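Local coordinates for tRNA endonuclease VMS1 (PDB 5WHG), which cleaves polypeptidyl-tRNAs downstream of the ribosome-associated quality control pathway, releasing incompletely synthesized polypeptides for degradation, at residues A[20-25]-A[29-34]; A[206-211]-A[356-361]; A[211-216]-A[320-325]; A[246-251]-A[349-354]. One frame throughout, in Å; residues are numbered along the deposited sequence.

Interaction 1: residues A[20-25]-A[29-34]; sequences NDLYIF and EQLLNS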
loop_
_atom_site.group_PDB
_atom_site.type_symbol
_atom_site.label_atom_id
_atom_site.label_comp_id
_atom_site.label_asym_id
_atom_site.label_seq_id
_atom_site.Cartn_x
_atom_site.Cartn_y
_atom_site.Cartn_z
ATOM N N ASN A 20 -1.113 11.687 -13.341
ATOM C CA ASN A 20 -1.687 12.350 -12.176
ATOM C C ASN A 20 -3.179 12.088 -12.039
ATOM O O ASN A 20 -3.713 12.181 -10.929
ATOM C CB ASN A 20 -1.436 13.862 -12.262
ATOM C CG ASN A 20 -0.524 14.364 -11.162
ATOM O OD1 ASN A 20 -0.460 13.780 -10.085
ATOM N ND2 ASN A 20 0.187 15.454 -11.430
ATOM N N ASP A 21 -3.862 11.777 -13.141
ATOM C CA ASP A 21 -5.295 11.531 -13.157
ATOM C C ASP A 21 -5.632 10.048 -12.970
ATOM O O ASP A 21 -6.764 9.633 -13.260
ATOM C CB ASP A 21 -5.916 12.040 -14.469
ATOM C CG ASP A 21 -5.504 13.474 -14.824
ATOM O OD1 ASP A 21 -5.302 14.305 -13.910
ATOM O OD2 ASP A 21 -5.397 13.769 -16.038
ATOM N N LEU A 22 -4.677 9.249 -12.491
ATOM C CA LEU A 22 -4.792 7.800 -12.519
ATOM C C LEU A 22 -4.509 7.170 -11.164
ATOM O O LEU A 22 -4.453 5.936 -11.068
ATOM C CB LEU A 22 -3.845 7.214 -13.574
ATOM C CG LEU A 22 -4.218 7.554 -15.020
ATOM C CD1 LEU A 22 -3.162 7.063 -16.002
ATOM C CD2 LEU A 22 -5.595 6.994 -15.382
ATOM N N TYR A 23 -4.314 7.976 -10.123
ATOM C CA TYR A 23 -4.081 7.431 -8.793
ATOM C C TYR A 23 -5.351 6.762 -8.278
ATOM O O TYR A 23 -6.392 7.412 -8.127
ATOM C CB TYR A 23 -3.627 8.525 -7.833
ATOM C CG TYR A 23 -3.156 7.998 -6.494
ATOM C CD1 TYR A 23 -2.032 7.192 -6.399
ATOM C CD2 TYR A 23 -3.829 8.314 -5.326
ATOM C CE1 TYR A 23 -1.599 6.718 -5.182
ATOM C CE2 TYR A 23 -3.396 7.838 -4.101
ATOM C CZ TYR A 23 -2.286 7.046 -4.039
ATOM O OH TYR A 23 -1.860 6.578 -2.825
ATOM N N ILE A 24 -5.250 5.467 -7.977
ATOM C CA ILE A 24 -6.411 4.662 -7.635
ATOM C C ILE A 24 -7.181 5.190 -6.423
ATOM O O ILE A 24 -8.390 4.959 -6.318
ATOM C CB ILE A 24 -5.937 3.209 -7.443
ATOM C CG1 ILE A 24 -5.548 2.624 -8.803
ATOM C CG2 ILE A 24 -7.011 2.362 -6.791
ATOM C CD1 ILE A 24 -4.622 1.438 -8.701
ATOM N N PHE A 25 -6.536 5.943 -5.529
ATOM C CA PHE A 25 -7.205 6.441 -4.331
ATOM C C PHE A 25 -7.614 7.910 -4.431
ATOM O O PHE A 25 -7.945 8.525 -3.411
ATOM C CB PHE A 25 -6.315 6.217 -3.111
ATOM C CG PHE A 25 -5.950 4.775 -2.896
ATOM C CD1 PHE A 25 -6.940 3.830 -2.640
ATOM C CD2 PHE A 25 -4.631 4.359 -2.966
ATOM C CE1 PHE A 25 -6.623 2.501 -2.445
ATOM C CE2 PHE A 25 -4.304 3.028 -2.770
ATOM C CZ PHE A 25 -5.301 2.099 -2.502
ATOM N N GLU A 29 -14.508 12.013 -10.324
ATOM C CA GLU A 29 -15.797 11.347 -10.480
ATOM C C GLU A 29 -16.092 11.037 -11.943
ATOM O O GLU A 29 -16.727 10.017 -12.239
ATOM C CB GLU A 29 -16.915 12.203 -9.873
ATOM C CG GLU A 29 -18.170 11.418 -9.469
ATOM C CD GLU A 29 -19.360 12.319 -9.137
ATOM O OE1 GLU A 29 -19.346 13.500 -9.547
ATOM O OE2 GLU A 29 -20.311 11.848 -8.469
ATOM N N GLN A 30 -15.633 11.892 -12.867
ATOM C CA GLN A 30 -15.837 11.637 -14.292
ATOM C C GLN A 30 -15.174 10.332 -14.707
ATOM O O GLN A 30 -15.802 9.465 -15.320
ATOM C CB GLN A 30 -15.291 12.798 -15.129
ATOM C CG GLN A 30 -15.770 12.782 -16.592
ATOM C CD GLN A 30 -14.833 13.514 -17.551
ATOM O OE1 GLN A 30 -13.614 13.341 -17.499
ATOM N NE2 GLN A 30 -15.404 14.330 -18.436
ATOM N N LEU A 31 -13.901 10.172 -14.365
ATOM C CA LEU A 31 -13.196 8.947 -14.716
ATOM C C LEU A 31 -13.778 7.735 -13.984
ATOM O O LEU A 31 -13.875 6.646 -14.561
ATOM C CB LEU A 31 -11.709 9.125 -14.422
ATOM C CG LEU A 31 -10.800 7.924 -14.656
ATOM C CD1 LEU A 31 -11.032 7.373 -16.040
ATOM C CD2 LEU A 31 -9.346 8.324 -14.483
ATOM N N LEU A 32 -14.196 7.908 -12.726
ATOM C CA LEU A 32 -14.739 6.794 -11.950
ATOM C C LEU A 32 -16.014 6.245 -12.580
ATOM O O LEU A 32 -16.101 5.057 -12.911
ATOM C CB LEU A 32 -15.014 7.248 -10.517
ATOM C CG LEU A 32 -14.807 6.211 -9.428
ATOM C CD1 LEU A 32 -13.553 5.446 -9.730
ATOM C CD2 LEU A 32 -14.656 6.918 -8.112
ATOM N N ASN A 33 -17.021 7.112 -12.747
ATOM C CA ASN A 33 -18.323 6.722 -13.280
ATOM C C ASN A 33 -18.252 6.233 -14.720
ATOM O O ASN A 33 -19.239 5.669 -15.209
ATOM C CB ASN A 33 -19.308 7.894 -13.194
ATOM C CG ASN A 33 -19.960 8.021 -11.828
ATOM O OD1 ASN A 33 -19.451 7.518 -10.822
ATOM N ND2 ASN A 33 -21.102 8.696 -11.789
ATOM N N SER A 34 -17.128 6.436 -15.409
ATOM C CA SER A 34 -16.958 5.873 -16.743
ATOM C C SER A 34 -16.426 4.443 -16.712
ATOM O O SER A 34 -16.767 3.658 -17.601
ATOM C CB SER A 34 -16.038 6.769 -17.599
ATOM O OG SER A 34 -14.651 6.492 -17.426
#
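Leu31, in the first turn of helix 29-34, turns one methyl group toward Asp21 and Leu22 in the loop that precedes the helix, and so closes a small N-terminal turn of chain. The apolar part is a single methyl-to-methyl touch: Leu22 CD2 lies 4.1 Å from Leu31 CD2, and the two leucines cross at about a right angle, so that they meet through the ends of their branches rather than along their lengths. Leu31 reaches across because its CG stands opposite the backbone N (chi1 177°). Leu22 starts out pointing away from the helix, yet its branched end swings back to the meeting point.

The same CD2 methyl of Leu31 also lies near the backbone carbonyl oxygen Asp21 O, though how closely the two approach is doubtful. No hydrogen bond links the two segments. The polar bonds are local instead: Ser34 OG donates to Leu31 O at 3.0 Å, one turn back on the helix, with the donor tilted 32° from the carbonyl plane, while Asn33 N donates to Glu29 O in the regular helical pattern.

Around this contact, Leu176 of strand 176-179 packs against both leucines. The loop is tied further by backbone hydrogen bonds between Leu22 and Leu364 and between Ile24 and Ser362, at the end of helix 351-362, and Ile24 rests on helix 191-198.

Interaction 2: residues A[206-211]-A[356-361]; sequences AISALF and KAWCEL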
loop_
_atom_site.group_PDB
_atom_site.type_symbol
_atom_site.label_atom_id
_atom_site.label_comp_id
_atom_site.label_asym_id
_atom_site.label_seq_id
_atom_site.Cartn_x
_atom_site.Cartn_y
_atom_site.Cartn_z
ATOM N N ALA A 206 -6.988 5.265 5.583
ATOM C CA ALA A 206 -6.555 4.152 4.756
ATOM C C ALA A 206 -5.038 4.082 4.759
ATOM O O ALA A 206 -4.366 5.064 4.420
ATOM C CB ALA A 206 -7.084 4.327 3.331
ATOM N N ILE A 207 -4.495 2.933 5.183
ATOM C CA ILE A 207 -3.060 2.675 5.107
ATOM C C ILE A 207 -2.825 1.249 4.633
ATOM O O ILE A 207 -3.673 0.364 4.796
ATOM C CB ILE A 207 -2.326 2.882 6.455
ATOM C CG1 ILE A 207 -2.915 1.945 7.523
ATOM C CG2 ILE A 207 -2.301 4.367 6.846
ATOM C CD1 ILE A 207 -2.275 2.083 8.884
ATOM N N SER A 208 -1.638 1.034 4.055
ATOM C CA SER A 208 -1.124 -0.292 3.732
ATOM C C SER A 208 0.305 -0.387 4.242
ATOM O O SER A 208 0.968 0.635 4.471
ATOM C CB SER A 208 -1.172 -0.572 2.220
ATOM O OG SER A 208 -2.507 -0.594 1.739
ATOM N N ALA A 209 0.789 -1.616 4.421
ATOM C CA ALA A 209 2.176 -1.821 4.833
ATOM C C ALA A 209 3.019 -2.371 3.676
ATOM O O ALA A 209 2.502 -3.027 2.772
ATOM C CB ALA A 209 2.244 -2.753 6.057
ATOM N N LEU A 210 4.322 -2.077 3.692
ATOM C CA LEU A 210 5.245 -2.555 2.662
ATOM C C LEU A 210 6.540 -3.039 3.307
ATOM O O LEU A 210 7.168 -2.307 4.078
ATOM C CB LEU A 210 5.555 -1.461 1.634
ATOM C CG LEU A 210 4.407 -0.634 1.027
ATOM C CD1 LEU A 210 4.958 0.577 0.255
ATOM C CD2 LEU A 210 3.597 -1.456 0.095
ATOM N N PHE A 211 6.939 -4.267 2.975
ATOM C CA PHE A 211 8.098 -4.935 3.552
ATOM C C PHE A 211 8.862 -5.674 2.458
ATOM O O PHE A 211 8.268 -6.441 1.693
ATOM C CB PHE A 211 7.660 -5.912 4.654
ATOM C CG PHE A 211 7.088 -5.226 5.877
ATOM C CD1 PHE A 211 7.919 -4.491 6.729
ATOM C CD2 PHE A 211 5.732 -5.303 6.173
ATOM C CE1 PHE A 211 7.412 -3.849 7.852
ATOM C CE2 PHE A 211 5.208 -4.669 7.306
ATOM C CZ PHE A 211 6.046 -3.936 8.147
ATOM N N LYS A 356 8.878 2.968 -5.199
ATOM C CA LYS A 356 8.703 2.443 -6.550
ATOM C C LYS A 356 7.587 1.413 -6.564
ATOM O O LYS A 356 6.651 1.496 -7.367
ATOM C CB LYS A 356 10.024 1.838 -7.064
ATOM C CG LYS A 356 10.005 1.223 -8.503
ATOM C CD LYS A 356 9.626 -0.290 -8.541
ATOM C CE LYS A 356 9.069 -0.729 -9.910
ATOM N NZ LYS A 356 8.594 -2.145 -9.945
ATOM N N ALA A 357 7.668 0.441 -5.655
ATOM C CA ALA A 357 6.644 -0.587 -5.558
ATOM C C ALA A 357 5.270 0.026 -5.338
ATOM O O ALA A 357 4.297 -0.370 -5.988
ATOM C CB ALA A 357 6.993 -1.552 -4.430
ATOM N N TRP A 358 5.168 0.999 -4.425
ATOM C CA TRP A 358 3.863 1.594 -4.144
ATOM C C TRP A 358 3.297 2.297 -5.372
ATOM O O TRP A 358 2.126 2.113 -5.715
ATOM C CB TRP A 358 3.935 2.569 -2.966
ATOM C CG TRP A 358 2.567 3.104 -2.624
ATOM C CD1 TRP A 358 2.144 4.402 -2.697
ATOM C CD2 TRP A 358 1.432 2.337 -2.192
ATOM N NE1 TRP A 358 0.820 4.497 -2.321
ATOM C CE2 TRP A 358 0.355 3.245 -2.012
ATOM C CE3 TRP A 358 1.220 0.974 -1.939
ATOM C CZ2 TRP A 358 -0.920 2.831 -1.582
ATOM C CZ3 TRP A 358 -0.050 0.561 -1.519
ATOM C CH2 TRP A 358 -1.104 1.496 -1.340
ATOM N N CYS A 359 4.110 3.113 -6.046
ATOM C CA CYS A 359 3.607 3.792 -7.239
ATOM C C CYS A 359 3.188 2.787 -8.298
ATOM O O CYS A 359 2.206 3.005 -9.013
ATOM C CB CYS A 359 4.648 4.753 -7.805
ATOM S SG CYS A 359 4.934 6.223 -6.801
ATOM N N GLU A 360 3.912 1.667 -8.392
ATOM C CA GLU A 360 3.557 0.582 -9.305
ATOM C C GLU A 360 2.232 -0.099 -8.936
ATOM O O GLU A 360 1.561 -0.640 -9.819
ATOM C CB GLU A 360 4.687 -0.444 -9.334
ATOM C CG GLU A 360 4.425 -1.644 -10.200
ATOM C CD GLU A 360 4.088 -1.250 -11.614
ATOM O OE1 GLU A 360 3.130 -1.830 -12.168
ATOM O OE2 GLU A 360 4.770 -0.352 -12.164
ATOM N N LEU A 361 1.840 -0.113 -7.656
ATOM C CA LEU A 361 0.559 -0.717 -7.287
ATOM C C LEU A 361 -0.611 0.265 -7.318
ATOM O O LEU A 361 -1.765 -0.158 -7.490
ATOM C CB LEU A 361 0.625 -1.321 -5.881
ATOM C CG LEU A 361 1.420 -2.589 -5.560
ATOM C CD1 LEU A 361 1.807 -2.591 -4.082
ATOM C CD2 LEU A 361 0.605 -3.828 -5.888
#
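Trp358 reaches from helix 351-362 onto Ser208 and Leu210, two neighbours on one face of strand 207-214, in the helix-on-sheet core of the VLRF1 domain, the part of the protein that binds the 60S subunit. Leu210 meets the base of the indole with both methyls: its CD1 sits 3.9 Å from Trp358 CB and its CD2 lies 4.0 Å from Trp358 CE3, the side chains crossing at about a right angle. Farther along, the six-membered ring meets Ser208, whose CB is 4.1 Å from Trp358 CZ3. The indole spans both strand positions because its CG lies anti to the backbone N (chi1 -176°), which directs the ring out from the helix toward the sheet.

In the next shell, His225 contacts both partners: its NE2 hydrogen-bonds Ser208 OG, and its ring meets that of Trp358 with the planes about 30° apart. Val223 and Phe25 also touch the indole, while Phe314 packs on Leu210 and Leu361. Replacing Trp358 with an alanine would probably open a gap between helix and sheet, taking the indole from Leu210 and His225 and leaving Tyr23 OH without its weak indole partner. That weak hydrogen bond, between Trp358 NE1 and Tyr23 OH, gives the buried indole nitrogen a mate. At the far end of the ring, Trp358 CH2 comes to 4.0 Å from Ser208 OG.

Interaction 3: residues A[211-216]-A[320-325]; sequences FMVGGG and VSDKKI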
loop_
_atom_site.group_PDB
_atom_site.type_symbol
_atom_site.label_atom_id
_atom_site.label_comp_id
_atom_site.label_asym_id
_atom_site.label_seq_id
_atom_site.Cartn_x
_atom_site.Cartn_y
_atom_site.Cartn_z
ATOM N N PHE A 211 6.939 -4.267 2.975
ATOM C CA PHE A 211 8.098 -4.935 3.552
ATOM C C PHE A 211 8.862 -5.674 2.458
ATOM O O PHE A 211 8.268 -6.441 1.693
ATOM C CB PHE A 211 7.660 -5.912 4.654
ATOM C CG PHE A 211 7.088 -5.226 5.877
ATOM C CD1 PHE A 211 7.919 -4.491 6.729
ATOM C CD2 PHE A 211 5.732 -5.303 6.173
ATOM C CE1 PHE A 211 7.412 -3.849 7.852
ATOM C CE2 PHE A 211 5.208 -4.669 7.306
ATOM C CZ PHE A 211 6.046 -3.936 8.147
HETATM N N MSE A 212 10.167 -5.425 2.375
HETATM C CA MSE A 212 11.063 -6.245 1.585
HETATM C C MSE A 212 12.296 -6.630 2.389
HETATM O O MSE A 212 12.895 -5.787 3.043
HETATM C CB MSE A 212 11.520 -5.516 0.332
HETATM C CG MSE A 212 10.437 -4.999 -0.556
HETATM SE SE MSE A 212 11.248 -3.847 -1.915
HETATM C CE MSE A 212 9.633 -3.015 -2.619
ATOM N N VAL A 213 12.698 -7.896 2.323
ATOM C CA VAL A 213 13.903 -8.372 2.991
ATOM C C VAL A 213 14.652 -9.239 2.002
ATOM O O VAL A 213 14.053 -9.890 1.142
ATOM C CB VAL A 213 13.597 -9.156 4.299
ATOM C CG1 VAL A 213 12.829 -10.411 4.004
ATOM C CG2 VAL A 213 14.857 -9.510 5.046
ATOM N N GLY A 214 15.973 -9.227 2.103
ATOM C CA GLY A 214 16.755 -10.123 1.281
ATOM C C GLY A 214 18.224 -9.782 1.291
ATOM O O GLY A 214 18.601 -8.606 1.207
ATOM N N GLY A 215 19.066 -10.806 1.379
ATOM C CA GLY A 215 20.500 -10.574 1.387
ATOM C C GLY A 215 20.970 -9.729 2.548
ATOM O O GLY A 215 21.932 -8.969 2.405
ATOM N N GLY A 216 20.313 -9.832 3.700
ATOM C CA GLY A 216 20.730 -9.095 4.870
ATOM C C GLY A 216 20.168 -7.699 4.957
ATOM O O GLY A 216 20.368 -7.035 5.984
ATOM N N VAL A 320 13.103 -18.711 2.219
ATOM C CA VAL A 320 12.030 -19.321 3.002
ATOM C C VAL A 320 12.155 -18.941 4.474
ATOM O O VAL A 320 11.150 -18.670 5.148
ATOM C CB VAL A 320 12.022 -20.849 2.795
ATOM C CG1 VAL A 320 13.328 -21.502 3.303
ATOM C CG2 VAL A 320 10.780 -21.474 3.432
ATOM N N SER A 321 13.388 -18.906 4.996
ATOM C CA SER A 321 13.617 -18.444 6.358
ATOM C C SER A 321 13.314 -16.961 6.516
ATOM O O SER A 321 13.036 -16.510 7.635
ATOM C CB SER A 321 15.063 -18.707 6.768
ATOM O OG SER A 321 15.933 -17.806 6.109
ATOM N N ASP A 322 13.374 -16.196 5.424
ATOM C CA ASP A 322 13.094 -14.769 5.492
ATOM C C ASP A 322 11.590 -14.500 5.497
ATOM O O ASP A 322 11.118 -13.616 6.223
ATOM C CB ASP A 322 13.786 -14.049 4.330
ATOM C CG ASP A 322 15.317 -14.034 4.465
ATOM O OD1 ASP A 322 15.832 -14.393 5.550
ATOM O OD2 ASP A 322 16.001 -13.660 3.480
ATOM N N LYS A 323 10.818 -15.250 4.704
ATOM C CA LYS A 323 9.365 -15.154 4.806
ATOM C C LYS A 323 8.895 -15.570 6.199
ATOM O O LYS A 323 7.963 -14.981 6.759
ATOM C CB LYS A 323 8.705 -16.010 3.717
ATOM C CG LYS A 323 7.167 -15.912 3.631
ATOM C CD LYS A 323 6.688 -14.564 3.073
ATOM C CE LYS A 323 5.158 -14.428 3.100
ATOM N NZ LYS A 323 4.647 -13.659 1.909
ATOM N N LYS A 324 9.555 -16.562 6.791
ATOM C CA LYS A 324 9.185 -16.980 8.132
ATOM C C LYS A 324 9.415 -15.879 9.167
ATOM O O LYS A 324 8.836 -15.944 10.254
ATOM C CB LYS A 324 9.963 -18.249 8.494
ATOM C CG LYS A 324 9.418 -19.015 9.689
ATOM C CD LYS A 324 10.405 -20.082 10.145
ATOM C CE LYS A 324 9.996 -20.684 11.480
ATOM N NZ LYS A 324 10.918 -21.774 11.913
ATOM N N ILE A 325 10.220 -14.858 8.851
ATOM C CA ILE A 325 10.507 -13.804 9.824
ATOM C C ILE A 325 9.251 -13.014 10.162
ATOM O O ILE A 325 9.122 -12.480 11.272
ATOM C CB ILE A 325 11.613 -12.861 9.308
ATOM C CG1 ILE A 325 12.908 -13.624 9.038
ATOM C CG2 ILE A 325 11.883 -11.728 10.301
ATOM C CD1 ILE A 325 14.000 -12.739 8.511
HETATM O O HOH W 1 14.401 -13.071 0.489
#
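Val213 and Asp322 face each other with their CA atoms 6.9 Å apart, where the last residues of strand 207-214 pass the short helix 320-323. The strand is the first arm of a beta hairpin in the mixed sheet of the VLRF1 domain: it runs on through Gly214, and the chain turns at Gly215 and Gly216, whose phi values are positive, into the antiparallel strand 217-224. The helix is brought here by the chain that leaves the adjacent parallel strand 313-316.

The side chains meet obliquely, through carbon. Val213 CG1 packs against Asp322 CB at 3.8 Å; this branch lies between the backbone N and the carbonyl carbon (chi1 64°). Ile296 of helix 292-302 and Phe326 also touch Val213, and Ala317 lies against both partners. The carboxylate of Asp322 reaches past the valine toward the glycine turn, its OD2 coming to 4.2 Å from Gly214 CA. No direct hydrogen bond joins the segments. Instead a water bridges them: it donates to Val213 O at 3.3 Å and, weakly, to Asp322 OD2 at 3.4 Å. The other carboxylate oxygen, Asp322 OD1, accepts a weak hydrogen bond from Ser321 OG.

Interaction 4: residues A[246-251]-A[349-354]; sequences VNFLEH and PTVLEL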
loop_
_atom_site.group_PDB
_atom_site.type_symbol
_atom_site.label_atom_id
_atom_site.label_comp_id
_atom_site.label_asym_id
_atom_site.label_seq_id
_atom_site.Cartn_x
_atom_site.Cartn_y
_atom_site.Cartn_z
ATOM N N VAL A 246 4.269 10.141 -2.368
ATOM C CA VAL A 246 4.037 8.995 -1.494
ATOM C C VAL A 246 4.238 9.430 -0.049
ATOM O O VAL A 246 5.295 9.963 0.312
ATOM C CB VAL A 246 4.979 7.835 -1.854
ATOM C CG1 VAL A 246 4.716 6.644 -0.948
ATOM C CG2 VAL A 246 4.832 7.431 -3.306
ATOM N N ASN A 247 3.236 9.197 0.792
ATOM C CA ASN A 247 3.307 9.590 2.195
ATOM C C ASN A 247 3.567 8.358 3.063
ATOM O O ASN A 247 2.656 7.562 3.318
ATOM C CB ASN A 247 2.024 10.292 2.604
ATOM C CG ASN A 247 2.082 10.811 4.005
ATOM O OD1 ASN A 247 3.140 10.816 4.639
ATOM N ND2 ASN A 247 0.946 11.276 4.500
ATOM N N PHE A 248 4.817 8.207 3.524
ATOM C CA PHE A 248 5.191 7.116 4.422
ATOM C C PHE A 248 5.034 7.616 5.852
ATOM O O PHE A 248 5.830 8.427 6.318
ATOM C CB PHE A 248 6.619 6.626 4.173
ATOM C CG PHE A 248 6.764 5.649 3.020
ATOM C CD1 PHE A 248 5.653 5.098 2.392
ATOM C CD2 PHE A 248 8.033 5.292 2.558
ATOM C CE1 PHE A 248 5.796 4.211 1.319
ATOM C CE2 PHE A 248 8.194 4.406 1.492
ATOM C CZ PHE A 248 7.074 3.863 0.869
ATOM N N LEU A 249 4.006 7.126 6.547
ATOM C CA LEU A 249 3.786 7.524 7.928
ATOM C C LEU A 249 4.922 7.040 8.812
ATOM O O LEU A 249 5.354 7.756 9.720
ATOM C CB LEU A 249 2.435 6.993 8.418
ATOM C CG LEU A 249 1.203 7.441 7.615
ATOM C CD1 LEU A 249 -0.083 7.044 8.292
ATOM C CD2 LEU A 249 1.229 8.937 7.413
ATOM N N GLU A 250 5.414 5.828 8.568
ATOM C CA GLU A 250 6.650 5.349 9.171
ATOM C C GLU A 250 7.477 4.652 8.098
ATOM O O GLU A 250 6.954 4.201 7.075
ATOM C CB GLU A 250 6.389 4.391 10.335
ATOM C CG GLU A 250 5.272 4.791 11.295
ATOM C CD GLU A 250 5.649 5.879 12.297
ATOM O OE1 GLU A 250 6.799 6.363 12.264
ATOM O OE2 GLU A 250 4.781 6.250 13.123
ATOM N N HIS A 251 8.783 4.568 8.333
ATOM C CA HIS A 251 9.647 3.834 7.416
ATOM C C HIS A 251 10.940 3.514 8.139
ATOM O O HIS A 251 11.440 4.335 8.908
ATOM C CB HIS A 251 9.950 4.631 6.143
ATOM C CG HIS A 251 10.827 5.809 6.388
ATOM N ND1 HIS A 251 12.196 5.764 6.229
ATOM C CD2 HIS A 251 10.537 7.050 6.841
ATOM C CE1 HIS A 251 12.709 6.932 6.562
ATOM N NE2 HIS A 251 11.724 7.730 6.933
ATOM N N PRO A 349 16.068 -4.040 -1.075
ATOM C CA PRO A 349 15.246 -3.360 -0.065
ATOM C C PRO A 349 15.825 -2.008 0.315
ATOM O O PRO A 349 16.814 -1.925 1.045
ATOM C CB PRO A 349 15.249 -4.337 1.116
ATOM C CG PRO A 349 15.540 -5.673 0.496
ATOM C CD PRO A 349 16.484 -5.383 -0.643
ATOM N N THR A 350 15.250 -0.944 -0.229
ATOM C CA THR A 350 15.527 0.416 0.206
ATOM C C THR A 350 14.204 1.161 0.279
ATOM O O THR A 350 13.191 0.716 -0.270
ATOM C CB THR A 350 16.468 1.174 -0.743
ATOM O OG1 THR A 350 15.688 1.781 -1.780
ATOM C CG2 THR A 350 17.469 0.242 -1.372
ATOM N N VAL A 351 14.219 2.310 0.958
ATOM C CA VAL A 351 13.004 3.114 1.031
ATOM C C VAL A 351 12.555 3.525 -0.365
ATOM O O VAL A 351 11.372 3.420 -0.714
ATOM C CB VAL A 351 13.207 4.327 1.956
ATOM C CG1 VAL A 351 12.279 5.425 1.564
ATOM C CG2 VAL A 351 12.849 3.942 3.363
ATOM N N LEU A 352 13.483 3.972 -1.199
ATOM C CA LEU A 352 13.068 4.411 -2.520
ATOM C C LEU A 352 12.427 3.256 -3.284
ATOM O O LEU A 352 11.433 3.449 -3.994
ATOM C CB LEU A 352 14.253 5.011 -3.278
ATOM C CG LEU A 352 13.864 5.514 -4.671
ATOM C CD1 LEU A 352 13.381 6.982 -4.684
ATOM C CD2 LEU A 352 14.992 5.284 -5.641
ATOM N N GLU A 353 12.936 2.036 -3.092
ATOM C CA GLU A 353 12.336 0.874 -3.747
ATOM C C GLU A 353 10.931 0.578 -3.215
ATOM O O GLU A 353 10.068 0.128 -3.973
ATOM C CB GLU A 353 13.249 -0.345 -3.582
ATOM C CG GLU A 353 12.683 -1.642 -4.150
ATOM C CD GLU A 353 12.337 -1.570 -5.645
ATOM O OE1 GLU A 353 13.235 -1.261 -6.468
ATOM O OE2 GLU A 353 11.156 -1.835 -5.987
ATOM N N LEU A 354 10.687 0.811 -1.924
ATOM C CA LEU A 354 9.332 0.717 -1.390
ATOM C C LEU A 354 8.394 1.713 -2.078
ATOM O O LEU A 354 7.223 1.397 -2.347
ATOM C CB LEU A 354 9.367 0.943 0.127
ATOM C CG LEU A 354 10.059 -0.151 0.964
ATOM C CD1 LEU A 354 9.948 0.110 2.446
ATOM C CD2 LEU A 354 9.517 -1.549 0.651
#
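A classic beta bulge at Leu249 and Glu250, both facing Ile222, breaks strand 247-255, and the residues flanking it, Phe248 and His251, pack on the first turn of helix 351-362. That turn is N-capped by Thr350, whose OG1 accepts a hydrogen bond from Glu353 N at 3.1 Å and 163°. Phe248 brings the CE2 and CZ end of its ring against the helix: CZ is 3.8 Å from Leu354 CB, the two side chains crossing at about a right angle, and CE2 is 4.2 Å from Val351 CG1. Its edge also meets the backbone, with Val351 O in the ring plane, 4.0 Å from Phe248 CE2. Beyond the bulge, Val351 CG2 approaches the imidazole of His251 obliquely and lies 4.1 Å from His251 CB. Ala221 and Val223 of the adjacent strand 217-224, and Leu210 of strand 207-214 beyond it, also touch Phe248. A serine in place of Phe248 would probably leave Leu354 CB without its aromatic partner from this strand and open a gap there. No hydrogen bond crosses here, so the contact rests mainly on apolar packing of Phe248 with Leu354 and Val351, with His251 at the more open margin.

In the fold
From the N terminus, interaction 1 closes a short loop ahead of the other three contacts. Interaction 2 closes the longest loop, from strand 207-214 to helix 351-362, and interactions 3 and 4 lie within its span. Those two cross, their segments alternating along the chain, with centres about 17 Å apart. Interactions 2 and 4 fasten successive turns of the same helix to one mixed sheet, whereas interaction 3 adds helix 320-323 at the sheet's end. Met212 (a selenomethionine) touches Ala357 and Leu354, linking all three. The N-terminal loop joins this core through Tyr23 and Phe25, which contact Trp358; interactions 1 and 3 lie on opposite sides of the chain's centre.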